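Local coordinates for initiator protein NS1 (PDB 4R94), which nicks viral DNA at the replication origin, binds that origin, and in its full length also acts as an ATP-driven helicase for parvoviral DNA replication, at residues Thr14-Glu19 and Val201-Met206; Leu93-Leu98 and Val112-Gln117; Leu185-His190 and Lys194-Lys199. All blocks are in the same frame, centred on the assembly; numbering follows the deposited sequence.

How the contacts relate
Contacts 1 and 2 are buried, while contact 3 lies at the surface. Residues 201-206 (contact 1) leave the central sheet at strand 201-202 and enter helix 203-211, while 112-117 (contact 2) is a strand of the same sheet; the two touch, F203 CZ coming within 3.6 Å of W114 O. Contact 1 packs two helices through rings and a close backbone approach; contact 2, helix on strand, sets a lysine's hydrocarbon end against an indole, with leucine and valine beside it. Contact 3, where the loop between strands 183-185 and 201-202 folds back, relies on backbone hydrogen bonds, water bridges and CH-pi packing. It meets contact 1 at V201 CG1, 3.6 Å from L186 CD2, but not contact 2.

Contact 1. Residues Thr14-Glu19 and Val201-Met206; sequences TNWLKE and VLFGNM
At the edge of the F203 ring, near its plane, sits W16 CZ3; the indole itself meets the phenyl group obliquely. W16 CZ3 and CH2 both lie 3.7 Å from F203 CE2. The planes of the W16 six-membered ring and the F203 ring are 70° apart and their centroids 5.8 Å, an oblique aromatic pair. Both residues hold CG anti to the backbone N (chi1 near -173° in each), a setting that carries each ring across to the other segment. L17 adds a looser touch, CD2 lying 4.5 Å from F203 CE2, while K20 makes a cation-pi contact with W16. Helix 8-19 thereby meets the start of helix 203-211, which carries the active-site tyrosine Y210 of this HUH-type nickase domain; on the other side, the F203 side chain is about 10 Å from that of the metal ligand H129. L202 occupies the N-cap position, and its O takes the M206 N-H. At G204 the backbones close in: this residue has no side chain to hold them apart, and its CA sits 3.5 Å from L17 O in a CA-H...O contact bent to 144° at the hydrogen. From helix 242-252, V248 and Y252 pack on L17, and Y252 also receives a hydrogen bond from K18 NZ through its carbonyl O.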
loop_
_atom_site.group_PDB
_atom_site.type_symbol
_atom_site.label_atom_id
_atom_site.label_comp_id
_atom_site.label_asym_id
_atom_site.label_seq_id
_atom_site.Cartn_x
_atom_site.Cartn_y
_atom_site.Cartn_z
ATOM N N THR A 14 -5.815 4.769 18.778
ATOM C CA THR A 14 -6.363 3.575 19.421
ATOM C C THR A 14 -7.897 3.573 19.366
ATOM O O THR A 14 -8.518 2.582 18.966
ATOM C CB THR A 14 -5.900 3.463 20.889
ATOM O OG1 THR A 14 -4.471 3.554 20.963
ATOM C CG2 THR A 14 -6.352 2.121 21.488
ATOM N N ASN A 15 -8.501 4.695 19.743
ATOM C CA ASN A 15 -9.958 4.817 19.728
ATOM C C ASN A 15 -10.560 4.683 18.335
ATOM O O ASN A 15 -11.593 4.037 18.159
ATOM C CB ASN A 15 -10.390 6.148 20.347
ATOM C CG ASN A 15 -10.226 6.169 21.856
ATOM O OD1 ASN A 15 -10.294 5.124 22.519
ATOM N ND2 ASN A 15 -10.014 7.358 22.411
ATOM N N TRP A 16 -9.917 5.294 17.345
ATOM C CA TRP A 16 -10.386 5.225 15.969
ATOM C C TRP A 16 -10.381 3.782 15.450
ATOM O O TRP A 16 -11.334 3.343 14.793
ATOM C CB TRP A 16 -9.512 6.133 15.091
ATOM C CG TRP A 16 -9.943 6.326 13.668
ATOM C CD1 TRP A 16 -10.837 7.254 13.189
ATOM C CD2 TRP A 16 -9.438 5.632 12.522
ATOM N NE1 TRP A 16 -10.937 7.151 11.824
ATOM C CE2 TRP A 16 -10.089 6.165 11.389
ATOM C CE3 TRP A 16 -8.502 4.609 12.343
ATOM C CZ2 TRP A 16 -9.835 5.703 10.096
ATOM C CZ3 TRP A 16 -8.258 4.153 11.062
ATOM C CH2 TRP A 16 -8.922 4.694 9.956
ATOM N N LEU A 17 -9.324 3.038 15.772
ATOM C CA LEU A 17 -9.220 1.657 15.317
ATOM C C LEU A 17 -10.199 0.758 16.059
ATOM O O LEU A 17 -10.808 -0.124 15.460
ATOM C CB LEU A 17 -7.794 1.130 15.489
ATOM C CG LEU A 17 -6.715 1.776 14.626
ATOM C CD1 LEU A 17 -5.327 1.370 15.127
ATOM C CD2 LEU A 17 -6.912 1.396 13.157
ATOM N N LYS A 18 -10.358 0.987 17.357
ATOM C CA LYS A 18 -11.250 0.151 18.149
ATOM C C LYS A 18 -12.703 0.319 17.703
ATOM O O LYS A 18 -13.469 -0.644 17.683
ATOM C CB LYS A 18 -11.103 0.461 19.644
ATOM C CG LYS A 18 -11.585 -0.671 20.539
ATOM C CD LYS A 18 -10.699 -1.907 20.376
ATOM C CE LYS A 18 -11.122 -3.030 21.294
ATOM N NZ LYS A 18 -10.181 -4.183 21.251
ATOM N N GLU A 19 -13.083 1.536 17.331
ATOM C CA GLU A 19 -14.421 1.768 16.800
ATOM C C GLU A 19 -14.638 0.960 15.530
ATOM O O GLU A 19 -15.769 0.628 15.182
ATOM C CB GLU A 19 -14.656 3.256 16.516
ATOM C CG GLU A 19 -14.997 4.080 17.741
ATOM C CD GLU A 19 -15.287 5.534 17.402
ATOM O OE1 GLU A 19 -15.021 5.944 16.250
ATOM O OE2 GLU A 19 -15.785 6.264 18.287
ATOM N N VAL A 201 -11.252 -9.196 5.844
ATOM C CA VAL A 201 -10.614 -9.203 7.145
ATOM C C VAL A 201 -11.252 -8.139 8.010
ATOM O O VAL A 201 -12.026 -7.311 7.518
ATOM C CB VAL A 201 -9.096 -8.977 7.047
ATOM C CG1 VAL A 201 -8.457 -10.053 6.180
ATOM C CG2 VAL A 201 -8.789 -7.597 6.485
ATOM N N LEU A 202 -10.948 -8.177 9.303
ATOM C CA LEU A 202 -11.482 -7.197 10.236
ATOM C C LEU A 202 -10.489 -6.043 10.394
ATOM O O LEU A 202 -9.359 -6.237 10.879
ATOM C CB LEU A 202 -11.792 -7.853 11.596
ATOM C CG LEU A 202 -12.918 -8.893 11.594
ATOM C CD1 LEU A 202 -13.298 -9.241 13.033
ATOM C CD2 LEU A 202 -14.137 -8.436 10.827
ATOM N N PHE A 203 -10.934 -4.851 9.991
ATOM C CA PHE A 203 -10.093 -3.668 9.843
ATOM C C PHE A 203 -9.267 -3.317 11.084
ATOM O O PHE A 203 -8.043 -3.400 11.065
ATOM C CB PHE A 203 -10.979 -2.490 9.443
ATOM C CG PHE A 203 -10.229 -1.244 9.064
ATOM C CD1 PHE A 203 -9.629 -1.122 7.815
ATOM C CD2 PHE A 203 -10.196 -0.159 9.931
ATOM C CE1 PHE A 203 -8.968 0.055 7.451
ATOM C CE2 PHE A 203 -9.544 1.021 9.574
ATOM C CZ PHE A 203 -8.922 1.126 8.334
ATOM N N GLY A 204 -9.933 -2.916 12.163
ATOM C CA GLY A 204 -9.225 -2.511 13.366
ATOM C C GLY A 204 -8.339 -3.609 13.934
ATOM O O GLY A 204 -7.198 -3.355 14.307
ATOM N N ASN A 205 -8.850 -4.833 13.977
ATOM C CA ASN A 205 -8.070 -5.913 14.564
ATOM C C ASN A 205 -6.803 -6.223 13.786
ATOM O O ASN A 205 -5.743 -6.395 14.375
ATOM C CB ASN A 205 -8.910 -7.184 14.703
ATOM C CG ASN A 205 -9.985 -7.053 15.757
ATOM O OD1 ASN A 205 -9.995 -6.102 16.551
ATOM N ND2 ASN A 205 -10.912 -8.009 15.767
ATOM N N MET A 206 -6.911 -6.290 12.461
ATOM C CA MET A 206 -5.750 -6.571 11.629
ATOM C C MET A 206 -4.688 -5.475 11.765
ATOM O O MET A 206 -3.495 -5.759 11.794
ATOM C CB MET A 206 -6.155 -6.728 10.155
ATOM C CG MET A 206 -4.999 -7.135 9.256
ATOM S SD MET A 206 -4.402 -8.805 9.612
ATOM C CE MET A 206 -5.949 -9.663 9.449
#

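Contact 2. Residues Leu93-Leu98 and Val112-Gln117; sequences LVKKCL and VNWFVQ
K95 and L98 look out from helix 93-98 onto W114 and V116 of strand 112-117, the axes of these short segments running nearly antiparallel at 156° and approaching to 10.8 Å. K95 does most of the touching. Its CE lies 3.8 Å from W114 CH2 and equally far from CZ3, so the end of the lysine chain meets CH2 and CZ3 of the indole obliquely, the two side chains crossing at about a right angle. The same CE is 4.2 Å from V116 CG2. An extended chain beyond CG lets the lysine span the gap between helix and strand. On the strand, W114 has its CG between the backbone N and the carbonyl carbon (chi1 56°), which turns the indole so that its six-membered ring lies across the end of the lysine chain. L98 makes a lighter contact one turn of helix away, with CD1 at 4.5 Å from V116 CG2. V116 is thus approached by both helix residues, and C128 of the neighbouring strand 125-134 also packs on it. Helix 81-104 here covers one face of the central sheet of the nickase domain. The next strand residue, Q117, reaches the metal site as a second-shell group: its NE2 is hydrogen-bonded to E119, a magnesium ligand. K95 meets the strand mainly through CE, with NZ also near the indole, while NZ is held by a salt bridge to D91 and a hydrogen bond to S231. That carboxylate beside a buried amine would be expected to favour the charged form of K95.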
loop_
_atom_site.group_PDB
_atom_site.type_symbol
_atom_site.label_atom_id
_atom_site.label_comp_id
_atom_site.label_asym_id
_atom_site.label_seq_id
_atom_site.Cartn_x
_atom_site.Cartn_y
_atom_site.Cartn_z
ATOM N N LEU A 93 0.821 6.482 -6.180
ATOM C CA LEU A 93 0.222 5.687 -7.249
ATOM C C LEU A 93 -0.823 4.687 -6.742
ATOM O O LEU A 93 -1.875 4.505 -7.386
ATOM C CB LEU A 93 1.302 4.936 -8.039
ATOM C CG LEU A 93 2.296 5.814 -8.814
ATOM C CD1 LEU A 93 3.289 4.896 -9.505
ATOM C CD2 LEU A 93 1.603 6.744 -9.828
ATOM N N VAL A 94 -0.517 4.022 -5.630
ATOM C CA VAL A 94 -1.466 3.112 -5.006
ATOM C C VAL A 94 -2.764 3.849 -4.675
ATOM O O VAL A 94 -3.864 3.400 -5.043
ATOM C CB VAL A 94 -0.876 2.480 -3.738
ATOM C CG1 VAL A 94 -1.960 1.712 -2.972
ATOM C CG2 VAL A 94 0.271 1.528 -4.123
ATOM N N LYS A 95 -2.630 4.998 -4.018
ATOM C CA LYS A 95 -3.807 5.759 -3.632
ATOM C C LYS A 95 -4.563 6.288 -4.842
ATOM O O LYS A 95 -5.796 6.278 -4.833
ATOM C CB LYS A 95 -3.412 6.881 -2.680
ATOM C CG LYS A 95 -3.008 6.298 -1.338
ATOM C CD LYS A 95 -2.435 7.302 -0.381
ATOM C CE LYS A 95 -2.130 6.585 0.941
ATOM N NZ LYS A 95 -1.503 7.512 1.924
ATOM N N LYS A 96 -3.842 6.717 -5.883
ATOM C CA LYS A 96 -4.499 7.124 -7.128
ATOM C C LYS A 96 -5.382 5.990 -7.650
ATOM O O LYS A 96 -6.513 6.228 -8.062
ATOM C CB LYS A 96 -3.484 7.530 -8.199
ATOM C CG LYS A 96 -4.128 8.103 -9.450
ATOM C CD LYS A 96 -4.638 9.501 -9.180
ATOM C CE LYS A 96 -5.184 10.139 -10.457
ATOM N NZ LYS A 96 -5.586 11.541 -10.211
ATOM N N CYS A 97 -4.872 4.756 -7.602
ATOM C CA CYS A 97 -5.635 3.613 -8.098
ATOM C C CYS A 97 -6.907 3.405 -7.288
ATOM O O CYS A 97 -7.985 3.177 -7.846
ATOM C CB CYS A 97 -4.798 2.331 -8.057
ATOM S SG CYS A 97 -3.462 2.341 -9.242
ATOM N N LEU A 98 -6.767 3.459 -5.967
ATOM C CA LEU A 98 -7.903 3.285 -5.076
ATOM C C LEU A 98 -8.945 4.360 -5.374
ATOM O O LEU A 98 -10.133 4.063 -5.490
ATOM C CB LEU A 98 -7.472 3.371 -3.611
ATOM C CG LEU A 98 -6.468 2.332 -3.117
ATOM C CD1 LEU A 98 -6.029 2.719 -1.709
ATOM C CD2 LEU A 98 -7.066 0.932 -3.154
ATOM N N VAL A 112 -15.476 5.649 3.253
ATOM C CA VAL A 112 -14.557 4.520 3.069
ATOM C C VAL A 112 -13.558 4.438 4.202
ATOM O O VAL A 112 -12.978 5.451 4.572
ATOM C CB VAL A 112 -13.753 4.663 1.751
ATOM C CG1 VAL A 112 -12.971 3.394 1.474
ATOM C CG2 VAL A 112 -14.675 4.968 0.614
ATOM N N ASN A 113 -13.317 3.241 4.738
ATOM C CA ASN A 113 -12.214 3.078 5.665
ATOM C C ASN A 113 -11.062 2.430 4.915
ATOM O O ASN A 113 -11.264 1.419 4.231
ATOM C CB ASN A 113 -12.626 2.220 6.862
ATOM C CG ASN A 113 -13.723 2.867 7.684
ATOM O OD1 ASN A 113 -13.675 4.060 7.971
ATOM N ND2 ASN A 113 -14.725 2.088 8.042
ATOM N N TRP A 114 -9.876 3.018 4.994
ATOM C CA TRP A 114 -8.738 2.334 4.403
ATOM C C TRP A 114 -7.465 2.518 5.205
ATOM O O TRP A 114 -7.322 3.437 6.007
ATOM C CB TRP A 114 -8.523 2.749 2.926
ATOM C CG TRP A 114 -8.351 4.229 2.646
ATOM C CD1 TRP A 114 -9.296 5.086 2.156
ATOM C CD2 TRP A 114 -7.166 5.006 2.833
ATOM N NE1 TRP A 114 -8.776 6.349 2.039
ATOM C CE2 TRP A 114 -7.462 6.326 2.446
ATOM C CE3 TRP A 114 -5.873 4.712 3.293
ATOM C CZ2 TRP A 114 -6.524 7.354 2.515
ATOM C CZ3 TRP A 114 -4.948 5.718 3.359
ATOM C CH2 TRP A 114 -5.271 7.035 2.964
ATOM N N PHE A 115 -6.533 1.605 4.962
ATOM C CA PHE A 115 -5.245 1.587 5.626
ATOM C C PHE A 115 -4.230 1.092 4.622
ATOM O O PHE A 115 -4.486 0.115 3.920
ATOM C CB PHE A 115 -5.277 0.653 6.856
ATOM C CG PHE A 115 -3.933 0.437 7.505
ATOM C CD1 PHE A 115 -3.433 1.349 8.431
ATOM C CD2 PHE A 115 -3.180 -0.685 7.202
ATOM C CE1 PHE A 115 -2.199 1.155 9.031
ATOM C CE2 PHE A 115 -1.935 -0.893 7.802
ATOM C CZ PHE A 115 -1.443 0.034 8.713
ATOM N N VAL A 116 -3.084 1.755 4.568
ATOM C CA VAL A 116 -2.034 1.426 3.625
ATOM C C VAL A 116 -0.732 1.195 4.386
ATOM O O VAL A 116 -0.399 1.984 5.274
ATOM C CB VAL A 116 -1.897 2.588 2.605
ATOM C CG1 VAL A 116 -0.589 2.522 1.832
ATOM C CG2 VAL A 116 -3.120 2.609 1.677
ATOM N N GLN A 117 -0.003 0.112 4.098
ATOM C CA GLN A 117 1.308 -0.088 4.726
ATOM C C GLN A 117 2.331 -0.677 3.763
ATOM O O GLN A 117 2.159 -1.789 3.223
ATOM C CB GLN A 117 1.208 -0.990 5.962
ATOM C CG GLN A 117 2.571 -1.243 6.603
ATOM C CD GLN A 117 2.444 -1.527 8.093
ATOM O OE1 GLN A 117 1.950 -0.688 8.846
ATOM N NE2 GLN A 117 2.911 -2.695 8.526
#

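Contact 3. Residues Leu185-His190 and Lys194-Lys199; sequences LLTYKH and KKDYTK
L186 O is gripped twice: K199 N donates to it at 3.0 Å in an almost straight bond (171° at the hydrogen), and a water that also bridges to K199 O donates as well. The second backbone bond, Y188 N to Y197 O at 3.0 Å, flanks T187 and T198 from the other side, leaving these two as a non-hydrogen-bonded antiparallel pair in a single beta bridge. A second water links the backbones beyond the bridge, donating to Y188 O and accepting from Y197 N. Outside the backbone, K199 lays its methylenes over one face of the Y188 ring. Its CG sits 3.8 Å from the ring centroid, 15° off the normal, a CH-pi contact made by a chain extended all the way from CG. At the ring edge Y188 CE1 is 3.3 Å from T198 O, near the ring plane. H190 repeats the theme with D196, whose CB lies over one imidazole face at 3.8 Å from the centroid. The two side chains run side by side, imidazole and carboxylate planes 48° apart. The T187-T198 bridge closes the base of the loop that carries K194 and K195, part of the experimentally defined origin-binding region. L185 ends strand 183-185, which, like strand 201-202 after the loop, pairs with strand 24-31; L186 bonds to S27 there and T198 packs on F26, while D196 makes a long, weak ion pair with K143 of helix 142-160.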
loop_
_atom_site.group_PDB
_atom_site.type_symbol
_atom_site.label_atom_id
_atom_site.label_comp_id
_atom_site.label_asym_id
_atom_site.label_seq_id
_atom_site.Cartn_x
_atom_site.Cartn_y
_atom_site.Cartn_z
ATOM N N LEU A 185 -5.487 -10.185 -4.212
ATOM C CA LEU A 185 -6.626 -10.104 -3.304
ATOM C C LEU A 185 -6.601 -11.309 -2.365
ATOM O O LEU A 185 -6.426 -12.438 -2.820
ATOM C CB LEU A 185 -7.930 -10.076 -4.104
ATOM C CG LEU A 185 -9.229 -10.321 -3.338
ATOM C CD1 LEU A 185 -9.611 -9.107 -2.503
ATOM C CD2 LEU A 185 -10.325 -10.712 -4.333
ATOM N N LEU A 186 -6.767 -11.072 -1.072
ATOM C CA LEU A 186 -6.785 -12.169 -0.099
ATOM C C LEU A 186 -8.006 -13.051 -0.327
ATOM O O LEU A 186 -9.131 -12.557 -0.400
ATOM C CB LEU A 186 -6.797 -11.641 1.334
ATOM C CG LEU A 186 -6.694 -12.764 2.378
ATOM C CD1 LEU A 186 -5.303 -13.378 2.333
ATOM C CD2 LEU A 186 -7.013 -12.240 3.773
ATOM N N THR A 187 -7.770 -14.358 -0.417
ATOM C CA THR A 187 -8.861 -15.319 -0.565
ATOM C C THR A 187 -8.681 -16.398 0.484
ATOM O O THR A 187 -7.629 -16.494 1.096
ATOM C CB THR A 187 -8.887 -15.977 -1.958
ATOM O OG1 THR A 187 -7.614 -16.583 -2.230
ATOM C CG2 THR A 187 -9.203 -14.953 -3.040
ATOM N N TYR A 188 -9.710 -17.202 0.697
ATOM C CA TYR A 188 -9.509 -18.403 1.488
ATOM C C TYR A 188 -8.593 -19.383 0.747
ATOM O O TYR A 188 -8.597 -19.437 -0.489
ATOM C CB TYR A 188 -10.849 -19.059 1.813
ATOM C CG TYR A 188 -11.709 -18.200 2.694
ATOM C CD1 TYR A 188 -12.563 -17.244 2.144
ATOM C CD2 TYR A 188 -11.647 -18.314 4.077
ATOM C CE1 TYR A 188 -13.342 -16.442 2.946
ATOM C CE2 TYR A 188 -12.421 -17.514 4.887
ATOM C CZ TYR A 188 -13.272 -16.592 4.316
ATOM O OH TYR A 188 -14.039 -15.801 5.123
ATOM N N LYS A 189 -7.803 -20.141 1.504
ATOM C CA LYS A 189 -6.952 -21.184 0.925
ATOM C C LYS A 189 -7.785 -22.133 0.051
ATOM O O LYS A 189 -8.922 -22.468 0.392
ATOM C CB LYS A 189 -6.226 -21.971 2.029
ATOM C CG LYS A 189 -5.215 -21.166 2.850
ATOM C CD LYS A 189 -4.490 -22.030 3.899
ATOM C CE LYS A 189 -5.425 -22.456 5.023
ATOM N NZ LYS A 189 -4.770 -23.314 6.062
ATOM N N HIS A 190 -7.228 -22.565 -1.078
ATOM C CA HIS A 190 -7.976 -23.417 -2.005
ATOM C C HIS A 190 -7.069 -24.232 -2.927
ATOM O O HIS A 190 -5.860 -24.015 -2.980
ATOM C CB HIS A 190 -8.928 -22.570 -2.850
ATOM C CG HIS A 190 -8.229 -21.563 -3.711
ATOM N ND1 HIS A 190 -8.150 -21.681 -5.083
ATOM C CD2 HIS A 190 -7.560 -20.430 -3.392
ATOM C CE1 HIS A 190 -7.472 -20.658 -5.571
ATOM N NE2 HIS A 190 -7.099 -19.885 -4.567
ATOM N N LYS A 194 -9.894 -25.228 -8.319
ATOM C CA LYS A 194 -11.163 -24.984 -7.637
ATOM C C LYS A 194 -11.463 -23.497 -7.491
ATOM O O LYS A 194 -10.633 -22.642 -7.805
ATOM C CB LYS A 194 -11.176 -25.642 -6.255
ATOM C CG LYS A 194 -10.707 -27.085 -6.240
ATOM C CD LYS A 194 -11.442 -27.941 -7.258
ATOM C CE LYS A 194 -12.695 -28.568 -6.672
ATOM N NZ LYS A 194 -13.282 -29.563 -7.611
ATOM N N LYS A 195 -12.661 -23.205 -7.005
ATOM C CA LYS A 195 -13.108 -21.833 -6.822
ATOM C C LYS A 195 -12.333 -21.129 -5.706
ATOM O O LYS A 195 -11.888 -21.758 -4.741
ATOM C CB LYS A 195 -14.614 -21.813 -6.531
ATOM C CG LYS A 195 -15.211 -20.416 -6.421
ATOM C CD LYS A 195 -16.716 -20.421 -6.650
ATOM C CE LYS A 195 -17.322 -19.038 -6.406
ATOM N NZ LYS A 195 -16.729 -17.978 -7.272
ATOM N N ASP A 196 -12.143 -19.823 -5.856
ATOM C CA ASP A 196 -11.577 -19.026 -4.779
ATOM C C ASP A 196 -12.643 -18.065 -4.265
ATOM O O ASP A 196 -13.414 -17.500 -5.042
ATOM C CB ASP A 196 -10.337 -18.269 -5.250
ATOM C CG ASP A 196 -10.605 -17.451 -6.485
ATOM O OD1 ASP A 196 -10.494 -18.003 -7.600
ATOM O OD2 ASP A 196 -10.945 -16.260 -6.339
ATOM N N TYR A 197 -12.706 -17.913 -2.949
ATOM C CA TYR A 197 -13.657 -17.011 -2.324
ATOM C C TYR A 197 -12.908 -15.865 -1.684
ATOM O O TYR A 197 -11.921 -16.085 -0.997
ATOM C CB TYR A 197 -14.481 -17.732 -1.257
ATOM C CG TYR A 197 -15.413 -18.791 -1.791
ATOM C CD1 TYR A 197 -16.643 -18.443 -2.332
ATOM C CD2 TYR A 197 -15.074 -20.141 -1.729
ATOM C CE1 TYR A 197 -17.508 -19.406 -2.804
ATOM C CE2 TYR A 197 -15.934 -21.116 -2.206
ATOM C CZ TYR A 197 -17.150 -20.743 -2.738
ATOM O OH TYR A 197 -18.022 -21.700 -3.213
ATOM N N THR A 198 -13.372 -14.649 -1.925
ATOM C CA THR A 198 -12.783 -13.471 -1.301
ATOM C C THR A 198 -12.830 -13.591 0.212
ATOM O O THR A 198 -13.876 -13.955 0.768
ATOM C CB THR A 198 -13.519 -12.217 -1.741
ATOM O OG1 THR A 198 -13.369 -12.085 -3.159
ATOM C CG2 THR A 198 -12.966 -10.976 -1.027
ATOM N N LYS A 199 -11.704 -13.307 0.871
ATOM C CA LYS A 199 -11.634 -13.367 2.338
ATOM C C LYS A 199 -11.520 -11.959 2.917
ATOM O O LYS A 199 -10.439 -11.366 2.918
ATOM C CB LYS A 199 -10.441 -14.219 2.791
ATOM C CG LYS A 199 -10.308 -14.384 4.322
ATOM C CD LYS A 199 -9.213 -15.374 4.662
ATOM C CE LYS A 199 -9.001 -15.453 6.171
ATOM N NZ LYS A 199 -7.759 -16.199 6.483
HETATM O O HOH W 1 -9.849 -9.666 0.737
HETATM O O HOH W 2 -10.957 -19.609 -1.615
HETATM O O HOH W 3 -14.887 -13.210 3.915
#